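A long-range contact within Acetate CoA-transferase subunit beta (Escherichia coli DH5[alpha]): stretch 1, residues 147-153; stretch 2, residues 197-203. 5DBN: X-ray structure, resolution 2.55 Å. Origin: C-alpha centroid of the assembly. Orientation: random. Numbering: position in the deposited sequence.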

ATOM      1  N   SER B 147      17.506  14.667 -37.913  1.00 39.91           N
ATOM      2  CA  SER B 147      16.834  13.380 -38.058  1.00 38.46           C
ATOM      3  C   SER B 147      15.386  13.453 -37.586  1.00 37.12           C
ATOM      4  O   SER B 147      15.047  14.258 -36.719  1.00 37.58           O
ATOM      5  CB  SER B 147      17.579  12.298 -37.273  1.00 38.16           C
ATOM      6  OG  SER B 147      17.610  12.601 -35.888  1.00 37.23           O
ATOM      7  N   ALA B 148      14.537  12.605 -38.161  1.00 36.43           N
ATOM      8  CA  ALA B 148      13.125  12.558 -37.791  1.00 35.04           C
ATOM      9  C   ALA B 148      12.952  11.946 -36.407  1.00 33.83           C
ATOM     10  O   ALA B 148      13.724  11.074 -36.008  1.00 32.70           O
ATOM     11  CB  ALA B 148      12.334  11.769 -38.819  1.00 34.49           C
ATOM     12  N   LYS B 149      11.936  12.404 -35.680  1.00 33.29           N
ATOM     13  CA  LYS B 149      11.631  11.858 -34.362  1.00 33.24           C
ATOM     14  C   LYS B 149      10.239  11.233 -34.330  1.00 31.91           C
ATOM     15  O   LYS B 149       9.945  10.400 -33.476  1.00 30.80           O
ATOM     16  CB  LYS B 149      11.753  12.950 -33.297  1.00 34.09           C
ATOM     17  CG  LYS B 149      13.128  13.607 -33.270  1.00 36.34           C
ATOM     18  CD  LYS B 149      13.458  14.203 -31.913  1.00 37.52           C
ATOM     19  CE  LYS B 149      12.557  15.364 -31.564  1.00 38.62           C
ATOM     20  NZ  LYS B 149      12.719  15.755 -30.138  1.00 39.12           N
ATOM     21  N   ILE B 150       9.383  11.648 -35.259  1.00 31.87           N
ATOM     22  CA  ILE B 150       8.055  11.060 -35.407  1.00 31.09           C
ATOM     23  C   ILE B 150       8.105   9.998 -36.509  1.00 31.18           C
ATOM     24  O   ILE B 150       8.032  10.322 -37.694  1.00 32.17           O
ATOM     25  CB  ILE B 150       6.997  12.134 -35.726  1.00 31.53           C
ATOM     26  CG1 ILE B 150       7.067  13.253 -34.678  1.00 31.09           C
ATOM     27  CG2 ILE B 150       5.606  11.517 -35.755  1.00 30.56           C
ATOM     28  CD1 ILE B 150       6.184  14.446 -34.964  1.00 31.94           C
ATOM     29  N   LEU B 151       8.226   8.733 -36.107  1.00 31.00           N
ATOM     30  CA  LEU B 151       8.587   7.650 -37.028  1.00 31.96           C
ATOM     31  C   LEU B 151       7.482   6.617 -37.251  1.00 32.95           C
ATOM     32  O   LEU B 151       6.424   6.681 -36.636  1.00 32.21           O
ATOM     33  CB  LEU B 151       9.835   6.937 -36.505  1.00 31.96           C
ATOM     34  CG  LEU B 151      11.015   7.844 -36.148  1.00 32.30           C
ATOM     35  CD1 LEU B 151      12.128   7.037 -35.495  1.00 32.69           C
ATOM     36  CD2 LEU B 151      11.525   8.582 -37.379  1.00 34.08           C
ATOM     37  N   ARG B 152       7.734   5.672 -38.152  1.00 35.14           N
ATOM     38  CA  ARG B 152       6.842   4.533 -38.340  1.00 36.70           C
ATOM     39  C   ARG B 152       6.948   3.584 -37.157  1.00 36.11           C
ATOM     40  O   ARG B 152       5.956   3.011 -36.709  1.00 35.78           O
ATOM     41  CB  ARG B 152       7.165   3.791 -39.636  1.00 40.70           C
ATOM     42  CG  ARG B 152       6.813   4.563 -40.892  1.00 44.18           C
ATOM     43  CD  ARG B 152       7.156   3.770 -42.139  1.00 48.52           C
ATOM     44  NE  ARG B 152       6.754   4.470 -43.355  1.00 51.66           N
ATOM     45  CZ  ARG B 152       6.828   3.954 -44.577  1.00 54.68           C
ATOM     46  NH1 ARG B 152       7.301   2.729 -44.758  1.00 55.50           N
ATOM     47  NH2 ARG B 152       6.430   4.666 -45.624  1.00 56.28           N
ATOM     48  N   ARG B 153       8.169   3.420 -36.663  1.00 36.63           N
ATOM     49  CA  ARG B 153       8.441   2.560 -35.522  1.00 37.47           C
ATOM     50  C   ARG B 153       9.660   3.095 -34.792  1.00 35.03           C
ATOM     51  O   ARG B 153      10.691   3.355 -35.412  1.00 35.76           O
ATOM     52  CB  ARG B 153       8.673   1.115 -35.972  1.00 42.65           C
ATOM     53  CG  ARG B 153       9.047   0.146 -34.851  1.00 46.38           C
ATOM     54  CD  ARG B 153       7.984   0.102 -33.760  1.00 48.83           C
ATOM     55  NE  ARG B 153       8.202  -0.987 -32.806  1.00 52.03           N
ATOM     56  CZ  ARG B 153       8.975  -0.910 -31.725  1.00 53.61           C
ATOM     57  NH1 ARG B 153       9.627   0.209 -31.433  1.00 53.60           N
ATOM     58  NH2 ARG B 153       9.097  -1.963 -30.927  1.00 54.95           N
ATOM     59  N   ALA B 197       6.767  16.105 -45.004  1.00 42.91           N
ATOM     60  CA  ALA B 197       8.185  15.959 -45.317  1.00 42.58           C
ATOM     61  C   ALA B 197       9.015  15.712 -44.056  1.00 41.19           C
ATOM     62  O   ALA B 197       9.985  14.957 -44.079  1.00 41.97           O
ATOM     63  CB  ALA B 197       8.692  17.194 -46.047  1.00 44.46           C
ATOM     64  N   LYS B 198       8.633  16.362 -42.962  1.00 38.99           N
ATOM     65  CA  LYS B 198       9.385  16.274 -41.712  1.00 37.71           C
ATOM     66  C   LYS B 198       8.887  15.143 -40.808  1.00 35.88           C
ATOM     67  O   LYS B 198       9.336  15.012 -39.669  1.00 34.89           O
ATOM     68  CB  LYS B 198       9.293  17.608 -40.967  1.00 37.38           C
ATOM     69  CG  LYS B 198      10.089  18.742 -41.599  1.00 40.03           C
ATOM     70  CD  LYS B 198       9.931  20.032 -40.804  1.00 41.03           C
ATOM     71  CE  LYS B 198      10.974  21.068 -41.187  1.00 43.69           C
ATOM     72  NZ  LYS B 198      10.675  22.412 -40.619  1.00 44.84           N
ATOM     73  N   THR B 199       7.977  14.321 -41.327  1.00 35.91           N
ATOM     74  CA  THR B 199       7.382  13.221 -40.565  1.00 34.49           C
ATOM     75  C   THR B 199       7.416  11.895 -41.327  1.00 34.46           C
ATOM     76  O   THR B 199       6.931  11.812 -42.458  1.00 34.60           O
ATOM     77  CB  THR B 199       5.917  13.538 -40.185  1.00 33.61           C
ATOM     78  OG1 THR B 199       5.858  14.796 -39.501  1.00 33.54           O
ATOM     79  CG2 THR B 199       5.332  12.447 -39.291  1.00 32.32           C
ATOM     80  N   GLU B 200       7.984  10.863 -40.707  1.00 34.95           N
ATOM     81  CA  GLU B 200       8.044   9.537 -41.323  1.00 38.31           C
ATOM     82  C   GLU B 200       6.815   8.707 -40.969  1.00 37.67           C
ATOM     83  O   GLU B 200       6.487   7.745 -41.664  1.00 38.63           O
ATOM     84  CB  GLU B 200       9.296   8.776 -40.884  1.00 41.69           C
ATOM     85  CG  GLU B 200      10.588   9.253 -41.517  1.00 45.93           C
ATOM     86  CD  GLU B 200      11.769   8.368 -41.161  1.00 47.71           C
ATOM     87  OE1 GLU B 200      11.549   7.241 -40.665  1.00 46.94           O
ATOM     88  OE2 GLU B 200      12.919   8.804 -41.376  1.00 49.49           O
ATOM     89  N   ALA B 201       6.144   9.074 -39.882  1.00 35.95           N
ATOM     90  CA  ALA B 201       4.943   8.370 -39.452  1.00 34.90           C
ATOM     91  C   ALA B 201       3.818   8.526 -40.470  1.00 36.16           C
ATOM     92  O   ALA B 201       3.657   9.587 -41.075  1.00 36.07           O
ATOM     93  CB  ALA B 201       4.495   8.877 -38.095  1.00 33.08           C
ATOM     94  N   ARG B 202       3.048   7.459 -40.661  1.00 37.74           N
ATOM     95  CA  ARG B 202       1.853   7.512 -41.497  1.00 40.17           C
ATOM     96  C   ARG B 202       0.689   8.072 -40.688  1.00 37.78           C
ATOM     97  O   ARG B 202       0.407   7.594 -39.587  1.00 36.65           O
ATOM     98  CB  ARG B 202       1.485   6.127 -42.033  1.00 44.21           C
ATOM     99  CG  ARG B 202       2.599   5.386 -42.747  1.00 48.33           C
ATOM    100  CD  ARG B 202       2.104   4.015 -43.188  1.00 52.38           C
ATOM    101  NE  ARG B 202       3.161   3.176 -43.748  1.00 55.99           N
ATOM    102  CZ  ARG B 202       3.989   2.425 -43.027  1.00 57.80           C
ATOM    103  NH1 ARG B 202       3.901   2.405 -41.702  1.00 57.48           N
ATOM    104  NH2 ARG B 202       4.911   1.692 -43.633  1.00 59.49           N
ATOM    105  N   PHE B 203       0.022   9.090 -41.222  1.00 36.81           N
ATOM    106  CA  PHE B 203      -1.104   9.702 -40.526  1.00 35.79           C
ATOM    107  C   PHE B 203      -2.143  10.235 -41.505  1.00 36.62           C
ATOM    108  O   PHE B 203      -1.812  10.633 -42.624  1.00 37.60           O
ATOM    109  CB  PHE B 203      -0.623  10.832 -39.612  1.00 33.99           C
ATOM    110  CG  PHE B 203       0.043  11.964 -40.342  1.00 34.30           C
ATOM    111  CD1 PHE B 203      -0.707  12.999 -40.875  1.00 34.50           C
ATOM    112  CD2 PHE B 203       1.420  11.997 -40.489  1.00 34.52           C
ATOM    113  CE1 PHE B 203      -0.099  14.041 -41.545  1.00 35.87           C
ATOM    114  CE2 PHE B 203       2.035  13.037 -41.156  1.00 35.07           C
ATOM    115  CZ  PHE B 203       1.275  14.062 -41.685  1.00 36.37           C
TER
HETATM  116  O   HOH W   1      15.246   9.860 -39.588  1.00 27.44           O
HETATM  117  O   HOH W   2      10.005  13.882 -37.100  1.00 24.82           O

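The direct backbone bonding between residues 147-153 and 197-203 converges on one acceptor, the carbonyl oxygen of Ile150. Glu200 N and Ala201 N each lie 3.1 Å from Ile150 O, and with hydrogens placed both N-H...O angles are 139°. Two successive amides thus share a single oxygen, each with a moderately bent geometry, as expected when neighbouring N-H groups turn toward the same point. Ile150 and Leu151 form a short strand, whereas stretch 2 has no regular strand here, so this is a local clamp rather than an extended ladder. The CA atoms draw together along the chain: Ile150 CA to Thr199 CA is 5.6 Å, and Arg152 CA to Ala201 CA is 4.4 Å.

Two waters extend the polar link to the residues of stretch 1 that precede Ile150. Water 1 accepts from Ala148 N (3.2 Å) and donates to Glu200 OE2 (3.1 Å), joining a main-chain amide to a carboxylate. Water 2 accepts from Lys149 N (2.8 Å) and donates to Lys198 O (2.9 Å), a bridge from backbone to backbone where the direct bonds do not reach.

Close side-chain packing accompanies the shared carbonyl. Ile150, with its CA-to-CB bond toward stretch 2 and rotamers m and t, places CG2 3.7 Å from both Thr199 CG2 and Ala201 CB; all three residues are buried. The small Ala201 side chain also fits closely against the backbone, its CB 3.3 Å from Leu151 O. Leu151 starts away from stretch 2, but its end comes nearer, bringing CD2 to 3.5 Å from Glu200 OE1. This is van der Waals contact with the carboxylate, since a methyl group offers no strong donor. Ala148 CB makes a looser approach to Glu200 OE2, at 4.0 Å.

The exposed margin holds an arginine pair. The guanidinium of Arg152 lies flat on that of Arg202, with centres 3.6 Å apart and planes inclined by 29°, so the stack is close but not strictly parallel. Arg152 NH1 and Arg202 NH2 are 2.8 Å apart, yet both are donors and the groups carry like charge; the short distance is therefore not a hydrogen bond. The flat faces meet although both groups carry positive charge; Arg202 NH1 is hydrogen-bonded elsewhere in the structure. Lower on the Arg152 side chain, CG rests 3.3 Å from Glu200 O. Together the two stretches bury 454 Å², summed over both sides, with Arg152 contributing the largest share of any residue.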